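Long-range contacts in sulfonate ABC transporter, periplasmic sulfonate-binding protein SsuA (PDB 3UIF), which probably binds sulfonates or related sulfate esters in the periplasm and hands them to an ABC transporter for uptake: residues F35-L39 against A220-Y225; L91-T97 against R269-Y274; S99-V104 against F170-S176; D197-G202 against L278-K284. All blocks are in the same frame, centred on the assembly; numbering follows the deposited sequence.

Interaction 1: residues F35-L39 against A220-Y225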
# COMPACT_ATOMS: atom_id res chain seq x y z
N PHE A 35 -19.96 0.08 -4.95
CA PHE A 35 -19.57 -1.29 -4.62
C PHE A 35 -20.55 -2.06 -3.72
O PHE A 35 -20.94 -3.17 -4.09
CB PHE A 35 -18.16 -1.26 -4.01
CG PHE A 35 -17.58 -2.60 -3.62
CD1 PHE A 35 -16.75 -3.29 -4.50
CD2 PHE A 35 -17.77 -3.13 -2.34
CE1 PHE A 35 -16.16 -4.50 -4.12
CE2 PHE A 35 -17.19 -4.34 -1.96
CZ PHE A 35 -16.38 -5.02 -2.85
N PRO A 36 -20.94 -1.50 -2.54
CA PRO A 36 -21.88 -2.27 -1.70
C PRO A 36 -23.16 -2.59 -2.44
O PRO A 36 -23.56 -3.75 -2.50
CB PRO A 36 -22.17 -1.33 -0.53
CG PRO A 36 -20.96 -0.47 -0.43
CD PRO A 36 -20.49 -0.27 -1.85
N GLU A 37 -23.76 -1.56 -3.04
CA GLU A 37 -25.02 -1.69 -3.76
C GLU A 37 -24.98 -2.69 -4.92
O GLU A 37 -25.91 -3.48 -5.07
CB GLU A 37 -25.53 -0.32 -4.21
CG GLU A 37 -26.78 -0.36 -5.08
CD GLU A 37 -27.98 -1.11 -4.46
OE1 GLU A 37 -28.04 -1.29 -3.22
OE2 GLU A 37 -28.88 -1.52 -5.23
N GLU A 38 -23.92 -2.66 -5.71
CA GLU A 38 -23.76 -3.59 -6.83
C GLU A 38 -23.64 -5.05 -6.40
O GLU A 38 -24.12 -5.97 -7.10
CB GLU A 38 -22.55 -3.21 -7.68
CG GLU A 38 -22.78 -1.97 -8.56
CD GLU A 38 -21.59 -1.66 -9.44
OE1 GLU A 38 -20.46 -2.11 -9.10
OE2 GLU A 38 -21.78 -0.98 -10.47
N LEU A 39 -23.00 -5.27 -5.25
CA LEU A 39 -22.92 -6.61 -4.68
C LEU A 39 -24.24 -7.07 -4.13
O LEU A 39 -24.55 -8.27 -4.18
CB LEU A 39 -21.82 -6.69 -3.64
CG LEU A 39 -20.46 -6.76 -4.37
CD1 LEU A 39 -19.31 -6.61 -3.39
CD2 LEU A 39 -20.35 -8.05 -5.17
N ALA A 220 -17.49 -12.00 -7.94
CA ALA A 220 -18.42 -10.90 -7.91
C ALA A 220 -17.77 -9.72 -7.20
O ALA A 220 -17.84 -8.58 -7.67
CB ALA A 220 -19.71 -11.32 -7.24
N ILE A 221 -17.06 -10.01 -6.11
CA ILE A 221 -16.30 -9.00 -5.37
C ILE A 221 -15.20 -8.33 -6.20
O ILE A 221 -15.13 -7.11 -6.27
CB ILE A 221 -15.77 -9.57 -4.05
CG1 ILE A 221 -16.83 -9.36 -2.98
CG2 ILE A 221 -14.49 -8.88 -3.59
CD1 ILE A 221 -16.93 -10.53 -2.05
N VAL A 222 -14.37 -9.15 -6.84
CA VAL A 222 -13.31 -8.64 -7.72
C VAL A 222 -13.85 -7.83 -8.91
O VAL A 222 -13.38 -6.71 -9.17
CB VAL A 222 -12.37 -9.75 -8.20
CG1 VAL A 222 -11.25 -9.15 -9.03
CG2 VAL A 222 -11.80 -10.52 -7.01
N THR A 223 -14.83 -8.37 -9.62
CA THR A 223 -15.45 -7.63 -10.70
C THR A 223 -16.00 -6.29 -10.18
O THR A 223 -15.72 -5.24 -10.76
CB THR A 223 -16.56 -8.43 -11.39
OG1 THR A 223 -15.98 -9.54 -12.08
CG2 THR A 223 -17.31 -7.57 -12.36
N ALA A 224 -16.74 -6.32 -9.07
CA ALA A 224 -17.31 -5.10 -8.50
C ALA A 224 -16.23 -4.10 -8.08
O ALA A 224 -16.35 -2.92 -8.35
CB ALA A 224 -18.24 -5.43 -7.33
N TYR A 225 -15.18 -4.60 -7.44
CA TYR A 225 -14.04 -3.80 -7.08
C TYR A 225 -13.42 -3.05 -8.25
O TYR A 225 -13.25 -1.84 -8.21
CB TYR A 225 -12.96 -4.69 -6.46
CG TYR A 225 -11.73 -3.92 -6.03
CD1 TYR A 225 -11.73 -3.18 -4.86
CD2 TYR A 225 -10.56 -3.97 -6.79
CE1 TYR A 225 -10.60 -2.50 -4.45
CE2 TYR A 225 -9.42 -3.30 -6.40
CZ TYR A 225 -9.44 -2.55 -5.23
OH TYR A 225 -8.31 -1.87 -4.82

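Interaction 2: residues L91-T97 against R269-Y274. With GOL (glycerol), chain D.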
# COMPACT_ATOMS: atom_id res chain seq x y z
N LEU A 91 -3.84 -12.70 -2.55
CA LEU A 91 -4.15 -11.43 -3.21
C LEU A 91 -5.04 -11.71 -4.43
O LEU A 91 -4.58 -12.34 -5.40
CB LEU A 91 -2.87 -10.69 -3.62
CG LEU A 91 -3.05 -9.33 -4.30
CD1 LEU A 91 -3.68 -8.31 -3.36
CD2 LEU A 91 -1.70 -8.83 -4.79
N VAL A 92 -6.30 -11.24 -4.38
CA VAL A 92 -7.27 -11.45 -5.48
C VAL A 92 -7.55 -10.18 -6.30
O VAL A 92 -8.19 -10.26 -7.35
CB VAL A 92 -8.60 -12.07 -5.01
CG1 VAL A 92 -8.38 -13.50 -4.50
CG2 VAL A 92 -9.29 -11.19 -3.97
N ALA A 93 -7.09 -9.04 -5.81
CA ALA A 93 -7.13 -7.77 -6.54
C ALA A 93 -6.09 -6.78 -5.98
O ALA A 93 -6.30 -6.20 -4.90
CB ALA A 93 -8.53 -7.16 -6.50
N PRO A 94 -4.96 -6.61 -6.70
CA PRO A 94 -3.96 -5.63 -6.32
C PRO A 94 -4.55 -4.23 -6.48
O PRO A 94 -5.25 -3.98 -7.47
CB PRO A 94 -2.84 -5.85 -7.35
CG PRO A 94 -3.08 -7.20 -7.93
CD PRO A 94 -4.57 -7.35 -7.90
N TRP A 95 -4.29 -3.34 -5.51
CA TRP A 95 -4.86 -2.01 -5.57
C TRP A 95 -3.97 -0.99 -6.28
O TRP A 95 -4.29 0.19 -6.35
CB TRP A 95 -5.28 -1.53 -4.18
CG TRP A 95 -4.17 -1.31 -3.17
CD1 TRP A 95 -2.80 -1.13 -3.41
CD2 TRP A 95 -4.31 -1.18 -1.71
NE1 TRP A 95 -2.12 -0.92 -2.24
CE2 TRP A 95 -2.96 -0.93 -1.19
CE3 TRP A 95 -5.39 -1.23 -0.82
CZ2 TRP A 95 -2.71 -0.76 0.18
CZ3 TRP A 95 -5.12 -1.05 0.55
CH2 TRP A 95 -3.81 -0.82 1.03
N GLY A 96 -2.85 -1.47 -6.81
CA GLY A 96 -1.90 -0.61 -7.48
C GLY A 96 -0.75 -0.25 -6.56
O GLY A 96 -0.29 -1.06 -5.74
N THR A 97 -0.26 0.98 -6.70
CA THR A 97 0.85 1.38 -5.88
C THR A 97 0.36 2.44 -4.95
O THR A 97 -0.12 3.50 -5.35
CB THR A 97 2.07 1.85 -6.69
OG1 THR A 97 1.63 2.62 -7.82
CG2 THR A 97 2.88 0.65 -7.16
N ARG A 269 -1.20 4.03 -11.32
CA ARG A 269 -1.15 3.91 -9.87
C ARG A 269 -2.24 2.97 -9.32
O ARG A 269 -2.13 2.48 -8.19
CB ARG A 269 -1.24 5.28 -9.19
CG ARG A 269 -0.03 6.18 -9.41
CD ARG A 269 1.24 5.71 -8.73
NE ARG A 269 1.09 5.67 -7.27
CZ ARG A 269 1.33 6.69 -6.44
NH1 ARG A 269 1.75 7.86 -6.89
NH2 ARG A 269 1.15 6.52 -5.14
N TRP A 270 -3.26 2.71 -10.13
CA TRP A 270 -4.41 1.94 -9.72
C TRP A 270 -4.42 0.58 -10.35
O TRP A 270 -5.37 -0.17 -10.19
CB TRP A 270 -5.68 2.72 -10.10
CG TRP A 270 -5.91 3.95 -9.26
CD1 TRP A 270 -5.50 5.26 -9.53
CD2 TRP A 270 -6.59 4.04 -7.97
NE1 TRP A 270 -5.87 6.11 -8.53
CE2 TRP A 270 -6.53 5.46 -7.56
CE3 TRP A 270 -7.23 3.12 -7.13
CZ2 TRP A 270 -7.09 5.91 -6.36
CZ3 TRP A 270 -7.79 3.59 -5.93
CH2 TRP A 270 -7.73 4.95 -5.56
N SER A 271 -3.34 0.23 -11.04
CA SER A 271 -3.27 -1.00 -11.82
C SER A 271 -3.45 -2.27 -10.98
O SER A 271 -2.83 -2.42 -9.94
CB SER A 271 -1.97 -1.05 -12.62
OG SER A 271 -1.84 -2.29 -13.29
N PRO A 272 -4.30 -3.18 -11.45
CA PRO A 272 -4.53 -4.46 -10.78
C PRO A 272 -3.75 -5.60 -11.41
O PRO A 272 -3.93 -6.76 -11.06
CB PRO A 272 -6.02 -4.67 -10.98
CG PRO A 272 -6.29 -4.04 -12.32
CD PRO A 272 -5.36 -2.88 -12.43
N LEU A 273 -2.88 -5.27 -12.36
CA LEU A 273 -2.13 -6.27 -13.10
C LEU A 273 -1.11 -7.01 -12.24
O LEU A 273 -0.44 -6.41 -11.39
CB LEU A 273 -1.43 -5.62 -14.31
CG LEU A 273 -2.39 -4.98 -15.32
CD1 LEU A 273 -1.63 -4.51 -16.54
CD2 LEU A 273 -3.50 -5.95 -15.73
N TYR A 274 -1.02 -8.31 -12.47
CA TYR A 274 -0.06 -9.16 -11.79
C TYR A 274 1.19 -9.21 -12.63
O TYR A 274 1.66 -10.27 -13.00
CB TYR A 274 -0.64 -10.57 -11.57
CG TYR A 274 -1.73 -10.63 -10.51
CD1 TYR A 274 -3.03 -10.16 -10.78
CD2 TYR A 274 -1.46 -11.14 -9.22
CE1 TYR A 274 -4.01 -10.20 -9.82
CE2 TYR A 274 -2.44 -11.19 -8.25
CZ TYR A 274 -3.72 -10.72 -8.55
OH TYR A 274 -4.71 -10.75 -7.60
C1 GOL D . -4.33 3.88 -3.85
O1 GOL D . -4.49 2.71 -3.03
C2 GOL D . -4.06 3.49 -5.31
O2 GOL D . -3.15 2.37 -5.36
C3 GOL D . -3.42 4.67 -5.98
O3 GOL D . -2.30 5.09 -5.20
O HOH W 1 -6.47 -1.86 -8.58

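Interaction 3: residues S99-V104 against F170-S176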
# COMPACT_ATOMS: atom_id res chain seq x y z
N SER A 99 1.98 4.12 -2.20
CA SER A 99 2.81 5.25 -1.76
C SER A 99 4.22 5.29 -2.32
O SER A 99 4.89 4.25 -2.46
CB SER A 99 2.95 5.22 -0.23
OG SER A 99 1.81 4.66 0.38
N ASN A 100 4.70 6.50 -2.61
CA ASN A 100 6.13 6.71 -2.78
C ASN A 100 6.82 6.82 -1.42
O ASN A 100 6.16 6.97 -0.37
CB ASN A 100 6.41 7.96 -3.63
CG ASN A 100 5.97 7.81 -5.08
OD1 ASN A 100 6.54 7.02 -5.85
ND2 ASN A 100 4.95 8.57 -5.46
N SER A 101 8.15 6.74 -1.42
CA SER A 101 8.93 7.07 -0.24
C SER A 101 9.87 8.19 -0.56
O SER A 101 10.13 8.45 -1.73
CB SER A 101 9.68 5.86 0.28
OG SER A 101 8.77 4.84 0.61
N TYR A 102 10.38 8.84 0.47
CA TYR A 102 11.07 10.12 0.32
C TYR A 102 12.22 10.23 1.32
O TYR A 102 12.07 9.84 2.49
CB TYR A 102 10.09 11.27 0.58
CG TYR A 102 8.86 11.27 -0.30
CD1 TYR A 102 7.72 10.52 0.02
CD2 TYR A 102 8.83 12.02 -1.46
CE1 TYR A 102 6.61 10.52 -0.79
CE2 TYR A 102 7.72 12.03 -2.29
CZ TYR A 102 6.61 11.28 -1.95
OH TYR A 102 5.53 11.34 -2.79
N LEU A 103 13.35 10.76 0.87
CA LEU A 103 14.45 11.13 1.75
C LEU A 103 14.45 12.64 1.91
O LEU A 103 14.49 13.38 0.92
CB LEU A 103 15.80 10.65 1.21
CG LEU A 103 17.03 10.77 2.11
CD1 LEU A 103 16.92 9.98 3.41
CD2 LEU A 103 18.28 10.34 1.35
N VAL A 104 14.41 13.07 3.16
CA VAL A 104 14.29 14.47 3.54
C VAL A 104 15.50 14.80 4.38
O VAL A 104 15.88 14.03 5.25
CB VAL A 104 13.06 14.70 4.43
CG1 VAL A 104 12.65 16.15 4.43
CG2 VAL A 104 11.90 13.78 4.02
N PHE A 170 15.66 11.89 7.15
CA PHE A 170 14.38 11.32 7.57
C PHE A 170 13.78 10.58 6.39
O PHE A 170 13.58 11.14 5.33
CB PHE A 170 13.47 12.45 8.08
CG PHE A 170 12.05 12.04 8.40
CD1 PHE A 170 11.79 10.98 9.26
CD2 PHE A 170 10.97 12.75 7.87
CE1 PHE A 170 10.48 10.63 9.58
CE2 PHE A 170 9.67 12.39 8.18
CZ PHE A 170 9.42 11.34 9.04
N PHE A 171 13.51 9.30 6.58
CA PHE A 171 12.92 8.51 5.51
C PHE A 171 11.46 8.20 5.80
O PHE A 171 11.14 7.59 6.83
CB PHE A 171 13.72 7.23 5.29
CG PHE A 171 13.55 6.65 3.91
CD1 PHE A 171 14.27 7.17 2.84
CD2 PHE A 171 12.64 5.61 3.68
CE1 PHE A 171 14.09 6.66 1.57
CE2 PHE A 171 12.47 5.09 2.41
CZ PHE A 171 13.20 5.61 1.35
N SER A 172 10.57 8.63 4.91
CA SER A 172 9.13 8.50 5.14
C SER A 172 8.31 8.58 3.85
O SER A 172 8.86 8.57 2.75
CB SER A 172 8.66 9.60 6.11
OG SER A 172 7.44 9.23 6.76
N LEU A 173 6.99 8.66 4.01
CA LEU A 173 6.07 8.77 2.88
C LEU A 173 5.73 10.23 2.63
O LEU A 173 6.47 11.11 3.06
CB LEU A 173 4.80 7.98 3.16
CG LEU A 173 4.94 6.53 3.64
CD1 LEU A 173 3.56 5.89 3.75
CD2 LEU A 173 5.85 5.70 2.75
N PHE A 174 4.61 10.49 1.97
CA PHE A 174 4.22 11.85 1.54
C PHE A 174 4.07 12.88 2.67
O PHE A 174 4.00 14.08 2.41
CB PHE A 174 2.96 11.81 0.65
CG PHE A 174 1.68 11.47 1.38
CD1 PHE A 174 1.62 10.40 2.29
CD2 PHE A 174 0.53 12.20 1.15
CE1 PHE A 174 0.44 10.09 2.96
CE2 PHE A 174 -0.66 11.89 1.81
CZ PHE A 174 -0.70 10.85 2.72
N ASP A 175 4.03 12.42 3.92
CA ASP A 175 4.09 13.33 5.07
C ASP A 175 5.35 14.20 5.03
O ASP A 175 5.42 15.26 5.65
CB ASP A 175 4.02 12.56 6.39
CG ASP A 175 4.95 11.36 6.41
OD1 ASP A 175 4.71 10.41 5.64
OD2 ASP A 175 5.91 11.37 7.22
N SER A 176 6.34 13.76 4.27
CA SER A 176 7.55 14.54 4.03
C SER A 176 7.28 15.98 3.53
O SER A 176 7.99 16.91 3.91
CB SER A 176 8.47 13.81 3.05
OG SER A 176 8.67 12.47 3.44

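Interaction 4: residues D197-G202 against L278-K284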
# COMPACT_ATOMS: atom_id res chain seq x y z
N ASP A 197 8.54 -1.38 -8.56
CA ASP A 197 8.45 -2.30 -7.41
C ASP A 197 8.92 -1.74 -6.05
O ASP A 197 8.66 -2.36 -5.03
CB ASP A 197 9.16 -3.63 -7.70
CG ASP A 197 10.58 -3.45 -8.15
OD1 ASP A 197 11.52 -3.89 -7.45
OD2 ASP A 197 10.75 -2.85 -9.23
N TRP A 198 9.60 -0.60 -6.04
CA TRP A 198 10.02 0.03 -4.79
C TRP A 198 8.89 0.75 -4.11
O TRP A 198 8.99 1.14 -2.95
CB TRP A 198 11.13 1.03 -5.03
CG TRP A 198 12.40 0.45 -5.57
CD1 TRP A 198 12.56 -0.67 -6.38
CD2 TRP A 198 13.76 0.99 -5.40
NE1 TRP A 198 13.88 -0.86 -6.70
CE2 TRP A 198 14.65 0.10 -6.15
CE3 TRP A 198 14.30 2.08 -4.71
CZ2 TRP A 198 16.01 0.31 -6.19
CZ3 TRP A 198 15.68 2.28 -4.78
CH2 TRP A 198 16.51 1.42 -5.50
N LYS A 199 7.79 0.94 -4.83
CA LYS A 199 6.61 1.57 -4.30
C LYS A 199 5.83 0.58 -3.45
O LYS A 199 5.93 -0.63 -3.64
CB LYS A 199 5.74 2.05 -5.45
CG LYS A 199 6.09 3.43 -5.96
CD LYS A 199 5.63 3.56 -7.41
CE LYS A 199 6.14 4.83 -8.05
NZ LYS A 199 5.00 5.77 -8.06
N LEU A 200 5.04 1.11 -2.52
CA LEU A 200 4.19 0.27 -1.65
C LEU A 200 2.97 -0.31 -2.39
O LEU A 200 2.38 0.33 -3.27
CB LEU A 200 3.75 1.05 -0.40
CG LEU A 200 4.78 1.10 0.74
CD1 LEU A 200 6.21 1.11 0.23
CD2 LEU A 200 4.55 2.28 1.66
N MSE A 201 2.62 -1.54 -2.03
CA MSE A 201 1.54 -2.27 -2.71
C MSE A 201 0.51 -2.85 -1.74
O MSE A 201 0.47 -2.48 -0.56
CB MSE A 201 2.18 -3.33 -3.60
CG MSE A 201 3.07 -2.68 -4.66
SE MSE A 201 3.28 -3.89 -6.20
CE MSE A 201 4.51 -2.82 -7.31
N GLY A 202 -0.32 -3.76 -2.24
CA GLY A 202 -1.39 -4.39 -1.47
C GLY A 202 -2.67 -4.44 -2.28
O GLY A 202 -2.67 -4.41 -3.51
N LEU A 278 5.07 -6.34 -10.05
CA LEU A 278 4.34 -6.86 -8.88
C LEU A 278 4.97 -8.12 -8.29
O LEU A 278 5.23 -8.19 -7.08
CB LEU A 278 2.87 -7.14 -9.23
CG LEU A 278 2.07 -7.68 -8.05
CD1 LEU A 278 0.79 -6.90 -7.84
CD2 LEU A 278 1.83 -9.17 -8.23
N GLN A 279 5.21 -9.12 -9.13
CA GLN A 279 5.88 -10.34 -8.70
C GLN A 279 7.19 -10.01 -7.98
O GLN A 279 7.44 -10.46 -6.86
CB GLN A 279 6.13 -11.27 -9.88
CG GLN A 279 4.88 -11.99 -10.37
CD GLN A 279 4.98 -12.44 -11.84
OE1 GLN A 279 5.99 -13.01 -12.28
NE2 GLN A 279 3.91 -12.17 -12.60
N GLU A 280 8.00 -9.18 -8.62
CA GLU A 280 9.29 -8.79 -8.07
C GLU A 280 9.19 -8.06 -6.70
O GLU A 280 9.92 -8.37 -5.75
CB GLU A 280 9.99 -7.93 -9.12
CG GLU A 280 11.34 -7.39 -8.70
CD GLU A 280 12.37 -8.48 -8.52
OE1 GLU A 280 12.04 -9.67 -8.74
OE2 GLU A 280 13.51 -8.13 -8.14
N HIS A 281 8.27 -7.10 -6.61
CA HIS A 281 7.98 -6.46 -5.34
C HIS A 281 7.66 -7.49 -4.28
O HIS A 281 8.14 -7.39 -3.15
CB HIS A 281 6.85 -5.45 -5.51
CG HIS A 281 6.35 -4.89 -4.21
ND1 HIS A 281 6.99 -3.90 -3.55
CD2 HIS A 281 5.25 -5.24 -3.42
CE1 HIS A 281 6.32 -3.62 -2.40
NE2 HIS A 281 5.26 -4.44 -2.33
N TYR A 282 6.84 -8.48 -4.61
CA TYR A 282 6.45 -9.51 -3.64
C TYR A 282 7.58 -10.47 -3.23
O TYR A 282 7.76 -10.75 -2.04
CB TYR A 282 5.19 -10.25 -4.09
CG TYR A 282 3.97 -9.46 -3.69
CD1 TYR A 282 3.38 -9.66 -2.44
CD2 TYR A 282 3.43 -8.49 -4.54
CE1 TYR A 282 2.28 -8.93 -2.06
CE2 TYR A 282 2.32 -7.74 -4.16
CZ TYR A 282 1.76 -7.96 -2.91
OH TYR A 282 0.66 -7.25 -2.49
N ARG A 283 8.33 -10.95 -4.22
CA ARG A 283 9.59 -11.64 -3.97
C ARG A 283 10.50 -10.81 -3.05
O ARG A 283 11.03 -11.31 -2.07
CB ARG A 283 10.30 -11.97 -5.30
CG ARG A 283 11.67 -12.61 -5.10
CD ARG A 283 12.52 -12.77 -6.38
NE ARG A 283 13.19 -11.53 -6.83
CZ ARG A 283 14.30 -11.02 -6.31
NH1 ARG A 283 14.82 -9.90 -6.81
NH2 ARG A 283 14.90 -11.60 -5.27
N LYS A 284 10.66 -9.52 -3.36
CA LYS A 284 11.57 -8.68 -2.59
C LYS A 284 11.05 -8.48 -1.16
O LYS A 284 11.80 -8.63 -0.19
CB LYS A 284 11.78 -7.34 -3.28
CG LYS A 284 12.82 -7.38 -4.37
CD LYS A 284 13.05 -5.98 -4.93
CE LYS A 284 14.27 -5.94 -5.84
NZ LYS A 284 14.67 -4.52 -6.13
O HOH W 2 15.16 -2.82 -8.79
O HOH W 3 -0.27 -5.44 -4.71

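Interaction 1: residues F35-L39 against A220-Y225
The rim of the Phe35 ring is pushed against the backbone of the helix that carries Ile221 and Tyr225: CE1 lies 3.5 Å from Ile221 O, and the amide N of Tyr225 sits at the ring edge, in its plane. With CG anti to the backbone N (chi1 -179°), the ring reaches across to the second helix and presents an edge to it. Leu39, one turn later, lies over one face of the same ring with CD1, which also meets Ile221 CG1 at 3.7 Å, the Leu39 and Ile221 side chains crossing at about a right angle, while CD2 meets Ala220 CB at 3.9 Å. Ala224 fits between Phe35 and Leu39, its CB 3.8 Å from Phe35 CD1 and 3.9 Å from Leu39 CG; so small a residue suits a place where the ring must come down to the backbone. The axes of the segments 35-39 and 220-225 approach to 9.7 Å, with 138° between their N-to-C directions. Trp48 and Ile44 of strand 44-51 pack on Phe35 and Leu39 respectively. With an alanine at Phe35 the wedge would vanish, and Leu39 CD1 and Ala224 CB would probably face a gap. No hydrogen bond joins the two segments; Tyr225 N and Ile221 O are bonded to each other within helix 215-233, so the contact rests on shape and on the exclusion of water.

Interaction 2: residues L91-T97 against R269-Y274
Tyr274 OH donates to Leu91 O at 2.7 Å, meeting the carbonyl from above its plane, while the Tyr274 ring takes Pro94 CG over one face, a CH-pi contact of 3.8 Å to the centroid. At the other end Thr97 N donates to Arg269 O (2.8 Å). Arg269, bent at chi2 (-68°) and chi3 (-62°) so that its guanidinium folds back toward Thr97 O, grips this oxygen side-on with NE (3.1 Å) and NH2. Between Pro94 and Thr97, Gly96, at phi 99°, brings its CA to Arg269 O and Ser271 O, where a CB would run into the Arg269 carbonyl. A classic beta bulge at Val92 and Ala93, opposite Val204, breaks strand 89-94, and residues 91-97 then lead toward the second sheet of the two-lobed binding-protein fold. Ser271 OG accepts from Leu273 N in an ST turn. Glycerol, probably from the crystallisation liquor, places C3 3.6 Å above the centre of the Trp270 ring and donates from O3 to Thr97 O. A serine in place of Trp270 would probably leave it without its flat floor, and Trp266 and Tyr241 without the indole they meet edge-to-face. Farther out, salt bridges to Asp262 and Glu258 fix the Arg269 guanidinium.

Interaction 3: residues S99-V104 against F170-S176
Tyr102 and Ser172 form an antiparallel hydrogen-bonded pair, Tyr102 N to Ser172 O at 2.8 Å and Ser172 N to Tyr102 O at 3.1 Å. Two steps along, Val104 and Phe170 bind each other in the same way, and between these pairs stands the non-hydrogen-bonded pair Leu103 and Phe171.

Tyr102 can be followed outward. Its CB lies 3.4 Å from Ser176 OG, which is also near CG. With CG anti to the carbonyl carbon (chi1 -57°), the ring is laid along the chain that leaves the second strand: CD1 is 3.3 Å from Leu173 C, and CE1 comes 3.4 Å from Phe174 N. Ser172 O lies at the ring edge, in plane, and Tyr177 meets the ring edge-to-face. At the tip, OH is hydrogen-bonded to Glu258. A tyrosine suits the place because its hydrocarbon ring can cover a turn while its hydroxyl reaches a distant carboxylate.

The covered turn is a type I beta turn from Leu173 to Ser176. Ser176 OG donates to Leu173 O at 2.6 Å, and the backbone N of the same serine holds that oxygen a second time. Ser172 OG donates to the syn lone pair of Asp175 OD2, tying Ser172 to the turn. Leu173 reaches back with CD2 to Asn100 O, while Ser101 CB touches Phe171 CE2 at 3.6 Å.

Strand 169-172 is the central one of five, with 102-106 beside it, then 185-190; strand 121-124 lies on its other side. Phe171 and Ser101 pack on helix 130-140, whereas Val104 and Phe170, on the other face, meet Leu162 of helix 155-164.

Interaction 4: residues D197-G202 against L278-K284
His281 ND1 donates to the backbone Asp197 O at 2.7 Å, with 149° at the hydrogen. The other ring nitrogen, NE2, is hydrogen-bonded to Asp76, so the imidazole is held at two corners and its rotation is fixed. Histidine suits the place because its two nitrogens can serve two oxygens.

Ionic contact comes from Lys284, whose extended chain carries NZ to 3.5 Å from Asp197 OD1, a salt bridge with only a weak hydrogen bond. Glu280 brings a like charge near Asp197, but Arg283 grips it side-on, Arg283 NE to Glu280 OE1 and Arg283 NH1 to Glu280 OE2 (2.6 Å), which probably eases the repulsion.

Most of the apolar contact comes from Met201, a selenomethionine. Its CG stands over one face of the His281 ring, 3.7 Å from the centroid, in a CH-pi contact; SE approaches the ring obliquely and lies 4.2 Å from Leu278 CD1. Long, unbranched and apolar, methionine suits a chain that runs along the imidazole in the opposite direction.

Waters bridge Gly202 N to Tyr282 OH and Trp198 NE1 to Lys284 NZ, the latter weak at the lysine.

Residues 197-202 cross between the two lobes, from strand 185-190 of one sheet to strand 202-207 of the other, with helix 276-291 packed against them. Trp198 and Lys284 touch helix 130-140; Leu278 packs on Pro94 and Tyr282 on Leu91 of strand 89-94.

All four contacts are buried, but interactions 2 and 4 lie about 10 Å from the chain's centre and interaction 1 about 21 Å out. Interactions 1 and 3, their centres about 33 Å apart, lie on opposite sides of it: one is apolar helix packing, the other chiefly backbone pairing within a sheet, with side chains packed about it. Interactions 2 and 4 mix backbone bonds with charged and aromatic groups; strand 89-94 and helix 276-291 tie them, as does a probable bond from Trp95 N to Gly202 O. Tyr225 on Trp95 joins interactions 1 and 2, and Leu200 N, probably donating to Ser99 O, joins 3 and 4. Segments 91-97 and 99-104 carry the chain between the sheets.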